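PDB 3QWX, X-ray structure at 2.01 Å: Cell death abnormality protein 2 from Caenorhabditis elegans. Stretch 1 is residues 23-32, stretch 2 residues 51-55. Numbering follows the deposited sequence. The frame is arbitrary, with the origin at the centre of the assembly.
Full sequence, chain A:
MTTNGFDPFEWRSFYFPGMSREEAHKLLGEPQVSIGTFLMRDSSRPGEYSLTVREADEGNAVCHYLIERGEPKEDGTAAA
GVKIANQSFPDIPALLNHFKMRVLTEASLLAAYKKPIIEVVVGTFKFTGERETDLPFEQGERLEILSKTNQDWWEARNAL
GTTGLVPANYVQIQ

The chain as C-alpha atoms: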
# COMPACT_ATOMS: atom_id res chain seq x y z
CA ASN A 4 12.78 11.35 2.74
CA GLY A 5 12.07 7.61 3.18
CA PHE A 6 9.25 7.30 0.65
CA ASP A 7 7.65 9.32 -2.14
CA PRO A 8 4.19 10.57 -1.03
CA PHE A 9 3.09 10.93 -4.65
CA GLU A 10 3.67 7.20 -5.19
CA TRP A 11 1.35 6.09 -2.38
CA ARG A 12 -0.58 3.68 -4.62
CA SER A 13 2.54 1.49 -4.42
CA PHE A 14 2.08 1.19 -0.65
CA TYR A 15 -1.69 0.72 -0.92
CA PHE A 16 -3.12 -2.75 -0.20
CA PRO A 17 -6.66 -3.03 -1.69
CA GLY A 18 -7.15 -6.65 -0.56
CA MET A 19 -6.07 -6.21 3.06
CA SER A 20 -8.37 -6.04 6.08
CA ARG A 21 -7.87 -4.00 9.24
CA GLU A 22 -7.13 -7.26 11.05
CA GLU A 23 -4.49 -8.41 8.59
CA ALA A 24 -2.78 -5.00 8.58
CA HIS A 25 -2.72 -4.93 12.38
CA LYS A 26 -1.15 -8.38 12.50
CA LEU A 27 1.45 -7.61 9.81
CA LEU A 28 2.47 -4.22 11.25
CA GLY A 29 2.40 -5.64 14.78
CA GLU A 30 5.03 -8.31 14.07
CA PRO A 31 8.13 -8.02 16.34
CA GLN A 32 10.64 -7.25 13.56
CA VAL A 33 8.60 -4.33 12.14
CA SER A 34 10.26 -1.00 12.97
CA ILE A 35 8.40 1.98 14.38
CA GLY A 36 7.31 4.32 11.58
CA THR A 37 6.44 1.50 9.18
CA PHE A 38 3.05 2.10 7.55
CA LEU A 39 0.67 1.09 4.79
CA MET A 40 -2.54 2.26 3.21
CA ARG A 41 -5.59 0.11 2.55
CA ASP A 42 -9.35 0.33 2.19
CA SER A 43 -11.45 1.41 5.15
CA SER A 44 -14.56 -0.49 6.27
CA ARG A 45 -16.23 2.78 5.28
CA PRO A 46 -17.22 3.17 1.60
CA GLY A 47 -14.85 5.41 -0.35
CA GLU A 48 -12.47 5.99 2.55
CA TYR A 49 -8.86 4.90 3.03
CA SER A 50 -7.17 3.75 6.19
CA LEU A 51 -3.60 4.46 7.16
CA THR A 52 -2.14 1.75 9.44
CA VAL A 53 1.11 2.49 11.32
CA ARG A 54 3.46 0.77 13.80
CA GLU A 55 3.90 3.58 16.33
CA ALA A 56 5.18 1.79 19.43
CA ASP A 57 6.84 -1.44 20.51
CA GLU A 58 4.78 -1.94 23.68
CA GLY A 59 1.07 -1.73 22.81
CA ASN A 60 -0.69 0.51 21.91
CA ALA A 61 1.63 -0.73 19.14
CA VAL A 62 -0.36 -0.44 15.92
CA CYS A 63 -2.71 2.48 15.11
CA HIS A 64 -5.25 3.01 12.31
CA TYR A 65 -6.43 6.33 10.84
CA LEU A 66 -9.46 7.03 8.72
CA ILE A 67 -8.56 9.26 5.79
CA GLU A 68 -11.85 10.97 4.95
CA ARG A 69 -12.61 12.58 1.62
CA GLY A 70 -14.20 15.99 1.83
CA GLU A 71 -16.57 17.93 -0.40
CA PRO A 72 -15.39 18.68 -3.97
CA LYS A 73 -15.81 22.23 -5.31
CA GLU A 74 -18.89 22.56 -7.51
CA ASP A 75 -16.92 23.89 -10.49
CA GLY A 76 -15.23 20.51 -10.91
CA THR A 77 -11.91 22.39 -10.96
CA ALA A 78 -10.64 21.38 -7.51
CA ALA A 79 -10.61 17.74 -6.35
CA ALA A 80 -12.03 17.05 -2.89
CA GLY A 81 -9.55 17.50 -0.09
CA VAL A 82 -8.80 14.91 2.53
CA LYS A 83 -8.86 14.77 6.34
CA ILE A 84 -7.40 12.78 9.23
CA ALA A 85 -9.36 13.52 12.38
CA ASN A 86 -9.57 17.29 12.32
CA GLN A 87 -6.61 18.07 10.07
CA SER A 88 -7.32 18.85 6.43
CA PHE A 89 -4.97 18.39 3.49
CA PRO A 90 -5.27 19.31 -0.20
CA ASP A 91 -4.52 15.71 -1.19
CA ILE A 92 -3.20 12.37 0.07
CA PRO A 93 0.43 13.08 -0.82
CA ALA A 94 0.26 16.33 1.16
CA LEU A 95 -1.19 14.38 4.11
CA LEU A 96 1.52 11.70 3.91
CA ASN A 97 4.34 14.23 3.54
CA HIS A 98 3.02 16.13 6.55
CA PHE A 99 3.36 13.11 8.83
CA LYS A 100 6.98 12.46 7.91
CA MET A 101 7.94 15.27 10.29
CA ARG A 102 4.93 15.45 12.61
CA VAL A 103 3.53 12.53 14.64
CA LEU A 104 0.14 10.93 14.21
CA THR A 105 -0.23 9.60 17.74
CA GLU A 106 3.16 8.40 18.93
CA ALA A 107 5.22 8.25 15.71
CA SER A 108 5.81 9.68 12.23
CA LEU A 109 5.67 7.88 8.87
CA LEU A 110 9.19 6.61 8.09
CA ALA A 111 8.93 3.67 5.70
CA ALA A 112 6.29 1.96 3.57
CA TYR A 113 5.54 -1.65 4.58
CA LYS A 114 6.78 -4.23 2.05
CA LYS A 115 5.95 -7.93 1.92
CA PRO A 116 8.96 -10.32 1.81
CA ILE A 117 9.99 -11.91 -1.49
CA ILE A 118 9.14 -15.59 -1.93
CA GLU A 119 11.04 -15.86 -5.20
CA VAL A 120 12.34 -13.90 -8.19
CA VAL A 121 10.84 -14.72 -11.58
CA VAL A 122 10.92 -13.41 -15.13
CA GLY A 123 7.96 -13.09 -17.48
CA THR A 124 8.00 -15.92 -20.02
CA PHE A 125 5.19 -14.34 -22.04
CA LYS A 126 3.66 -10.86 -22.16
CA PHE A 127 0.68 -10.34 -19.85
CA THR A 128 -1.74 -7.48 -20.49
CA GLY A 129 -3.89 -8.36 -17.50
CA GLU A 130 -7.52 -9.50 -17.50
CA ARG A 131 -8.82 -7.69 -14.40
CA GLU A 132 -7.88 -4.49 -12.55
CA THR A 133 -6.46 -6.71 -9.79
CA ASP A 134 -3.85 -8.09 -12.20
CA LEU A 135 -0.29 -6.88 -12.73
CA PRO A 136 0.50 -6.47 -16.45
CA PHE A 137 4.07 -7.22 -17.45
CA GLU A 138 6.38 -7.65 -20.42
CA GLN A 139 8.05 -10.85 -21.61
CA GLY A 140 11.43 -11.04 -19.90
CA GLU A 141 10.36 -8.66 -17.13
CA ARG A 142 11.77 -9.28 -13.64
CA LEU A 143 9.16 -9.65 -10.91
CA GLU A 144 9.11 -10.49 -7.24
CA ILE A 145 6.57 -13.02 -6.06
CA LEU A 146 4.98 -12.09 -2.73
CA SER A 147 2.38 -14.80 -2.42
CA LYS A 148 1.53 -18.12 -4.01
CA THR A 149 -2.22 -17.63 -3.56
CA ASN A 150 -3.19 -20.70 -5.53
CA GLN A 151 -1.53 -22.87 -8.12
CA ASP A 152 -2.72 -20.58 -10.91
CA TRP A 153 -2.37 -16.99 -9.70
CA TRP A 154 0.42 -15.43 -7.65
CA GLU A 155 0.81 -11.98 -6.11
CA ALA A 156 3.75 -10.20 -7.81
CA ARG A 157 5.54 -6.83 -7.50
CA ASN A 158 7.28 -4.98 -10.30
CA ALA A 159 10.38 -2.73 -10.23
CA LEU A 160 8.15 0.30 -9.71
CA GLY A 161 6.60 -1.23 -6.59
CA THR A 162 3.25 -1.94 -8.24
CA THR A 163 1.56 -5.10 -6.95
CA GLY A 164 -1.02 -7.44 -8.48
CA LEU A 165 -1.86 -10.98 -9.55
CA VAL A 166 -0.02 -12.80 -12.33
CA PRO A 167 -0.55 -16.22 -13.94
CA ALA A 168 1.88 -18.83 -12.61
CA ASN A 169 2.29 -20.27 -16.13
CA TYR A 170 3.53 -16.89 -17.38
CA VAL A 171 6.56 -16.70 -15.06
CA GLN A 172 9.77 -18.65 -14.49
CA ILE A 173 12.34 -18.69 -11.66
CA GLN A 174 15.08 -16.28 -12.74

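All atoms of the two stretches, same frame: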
# COMPACT_ATOMS: atom_id res chain seq x y z
N GLU A 23 -5.74 -7.95 9.18
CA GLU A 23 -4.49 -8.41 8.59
C GLU A 23 -3.39 -7.37 8.72
O GLU A 23 -2.26 -7.69 9.09
CB GLU A 23 -4.65 -8.84 7.13
CG GLU A 23 -3.39 -9.55 6.65
CD GLU A 23 -3.43 -9.98 5.20
OE1 GLU A 23 -4.43 -9.70 4.50
OE2 GLU A 23 -2.43 -10.60 4.77
N ALA A 24 -3.73 -6.12 8.41
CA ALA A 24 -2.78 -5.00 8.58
C ALA A 24 -2.23 -4.90 10.00
O ALA A 24 -1.04 -4.68 10.20
CB ALA A 24 -3.45 -3.68 8.18
N HIS A 25 -3.11 -5.05 10.98
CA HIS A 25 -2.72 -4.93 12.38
C HIS A 25 -1.72 -6.04 12.73
O HIS A 25 -0.71 -5.81 13.40
CB HIS A 25 -3.96 -5.05 13.28
CG HIS A 25 -3.81 -4.36 14.60
ND1 HIS A 25 -2.91 -4.77 15.56
CD2 HIS A 25 -4.46 -3.30 15.13
CE1 HIS A 25 -3.01 -3.99 16.62
NE2 HIS A 25 -3.94 -3.08 16.37
N LYS A 26 -2.04 -7.25 12.30
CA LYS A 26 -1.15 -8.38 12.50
C LYS A 26 0.21 -8.16 11.82
O LYS A 26 1.24 -8.30 12.46
CB LYS A 26 -1.79 -9.66 11.97
CG LYS A 26 -0.94 -10.91 12.17
CD LYS A 26 -1.35 -12.02 11.19
CE LYS A 26 -0.39 -13.20 11.25
NZ LYS A 26 -0.92 -14.40 10.52
N LEU A 27 0.20 -7.80 10.54
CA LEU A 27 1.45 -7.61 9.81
C LEU A 27 2.32 -6.50 10.43
O LEU A 27 3.52 -6.69 10.65
CB LEU A 27 1.19 -7.32 8.33
CG LEU A 27 0.53 -8.45 7.53
CD1 LEU A 27 0.34 -8.06 6.07
CD2 LEU A 27 1.35 -9.75 7.64
N LEU A 28 1.72 -5.35 10.70
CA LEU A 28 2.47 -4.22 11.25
C LEU A 28 2.82 -4.41 12.72
O LEU A 28 3.72 -3.74 13.24
CB LEU A 28 1.73 -2.90 10.99
CG LEU A 28 1.90 -2.36 9.56
CD1 LEU A 28 0.97 -1.20 9.29
CD2 LEU A 28 3.34 -1.93 9.27
N GLY A 29 2.13 -5.33 13.39
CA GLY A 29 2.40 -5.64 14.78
C GLY A 29 3.50 -6.67 15.02
O GLY A 29 3.89 -6.90 16.17
N GLU A 30 3.98 -7.30 13.95
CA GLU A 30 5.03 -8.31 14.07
C GLU A 30 6.30 -7.72 14.70
O GLU A 30 6.61 -6.55 14.50
CB GLU A 30 5.28 -9.00 12.71
CG GLU A 30 4.08 -9.84 12.26
CD GLU A 30 4.33 -10.65 11.00
OE1 GLU A 30 5.24 -10.31 10.21
OE2 GLU A 30 3.60 -11.64 10.79
N PRO A 31 7.03 -8.53 15.50
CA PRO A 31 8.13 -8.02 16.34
C PRO A 31 9.24 -7.34 15.55
O PRO A 31 9.84 -6.40 16.07
CB PRO A 31 8.67 -9.28 17.02
CG PRO A 31 7.53 -10.24 17.01
CD PRO A 31 6.76 -9.96 15.74
N GLN A 32 9.52 -7.80 14.34
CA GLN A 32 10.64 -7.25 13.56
C GLN A 32 10.31 -5.95 12.80
O GLN A 32 11.18 -5.33 12.19
CB GLN A 32 11.17 -8.32 12.59
CG GLN A 32 10.35 -8.50 11.32
CD GLN A 32 8.99 -9.16 11.55
OE1 GLN A 32 8.72 -9.70 12.62
NE2 GLN A 32 8.12 -9.09 10.55
N LEU A 51 -5.03 4.47 6.99
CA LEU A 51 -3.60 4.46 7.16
C LEU A 51 -3.32 3.65 8.43
O LEU A 51 -3.81 4.00 9.50
CB LEU A 51 -3.09 5.90 7.33
CG LEU A 51 -1.62 6.15 7.62
CD1 LEU A 51 -0.73 5.74 6.44
CD2 LEU A 51 -1.41 7.61 7.97
N THR A 52 -2.53 2.59 8.30
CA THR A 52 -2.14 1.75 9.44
C THR A 52 -0.63 1.86 9.70
O THR A 52 0.17 1.70 8.78
CB THR A 52 -2.54 0.24 9.22
OG1 THR A 52 -3.94 0.16 8.94
CG2 THR A 52 -2.24 -0.60 10.46
N VAL A 53 -0.26 2.14 10.95
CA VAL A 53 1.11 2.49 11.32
C VAL A 53 1.58 1.77 12.60
O VAL A 53 0.84 1.68 13.58
CB VAL A 53 1.27 4.02 11.56
CG1 VAL A 53 2.74 4.44 11.52
CG2 VAL A 53 0.48 4.82 10.54
N ARG A 54 2.81 1.26 12.59
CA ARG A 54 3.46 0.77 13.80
C ARG A 54 4.07 1.98 14.50
O ARG A 54 4.99 2.61 13.97
CB ARG A 54 4.56 -0.23 13.43
CG ARG A 54 5.41 -0.73 14.60
CD ARG A 54 4.61 -1.50 15.63
NE ARG A 54 5.50 -2.20 16.56
CZ ARG A 54 5.99 -3.42 16.35
NH1 ARG A 54 5.67 -4.08 15.24
NH2 ARG A 54 6.80 -3.99 17.24
N GLU A 55 3.53 2.33 15.67
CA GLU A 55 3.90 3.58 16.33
C GLU A 55 4.59 3.35 17.67
O GLU A 55 5.16 4.28 18.26
CB GLU A 55 2.68 4.49 16.50
CG GLU A 55 2.14 4.99 15.16
CD GLU A 55 1.17 6.14 15.30
OE1 GLU A 55 1.54 7.18 15.89
OE2 GLU A 55 0.04 6.00 14.80

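Residues 23 to 28 of the first stretch continue a helix that begins earlier in the chain, and residues 51 to 54 form the end of a strand. The two axes approach to 8.1 Å and run in nearly the same direction, with a signed crossing angle of -25°. Register follows from the nearest CA pairs: the CA atoms of Ala 24 and Thr 52 lie 6.8 Å apart, and those of Leu 28 and Arg 54 lie 5.7 Å apart, so about one helical turn is matched to a two-residue step of the strand. Within the helix, Leu 28 N donates to Ala 24 O at 2.9 Å. Strand alternation accounts for the facing: the CA-to-CB bonds of Thr 52 and Arg 54 point toward the helix, whereas that of Val 53 points away.

Thr 52 packs against Ala 24 and Leu 28 without a hydrogen bond. Ala 24 CB meets Thr 52 OG1 at 3.9 Å; the hydroxyl is satisfied elsewhere in the structure. Leu 28 leaves its backbone sideways, but its m,t rotamer brings the end of the side chain nearer, placing Leu 28 CD1 3.5 Å from Thr 52 CG2 and a tight 3.1 Å from Thr 52 O.

The polar part of the contact is centred on Arg 54. Arg 54 NH1 donates to Leu 28 O at 2.8 Å with an N-H...acceptor angle of 153°, and also to Glu 30 O at 2.7 Å with 170°. Both carbonyls lie at the guanidinium edge, near its plane, as in-plane N-H donors require. Gly 29 O, 3.5 Å from Arg 54 NH1, is excluded by its poor angle. One nitrogen thus bridges two backbone carbonyls where the chain leaves the helix. The Glu 30 carboxylate takes no part: Glu 30 OE1 instead accepts from Gln 32 NE2 at 3.1 Å.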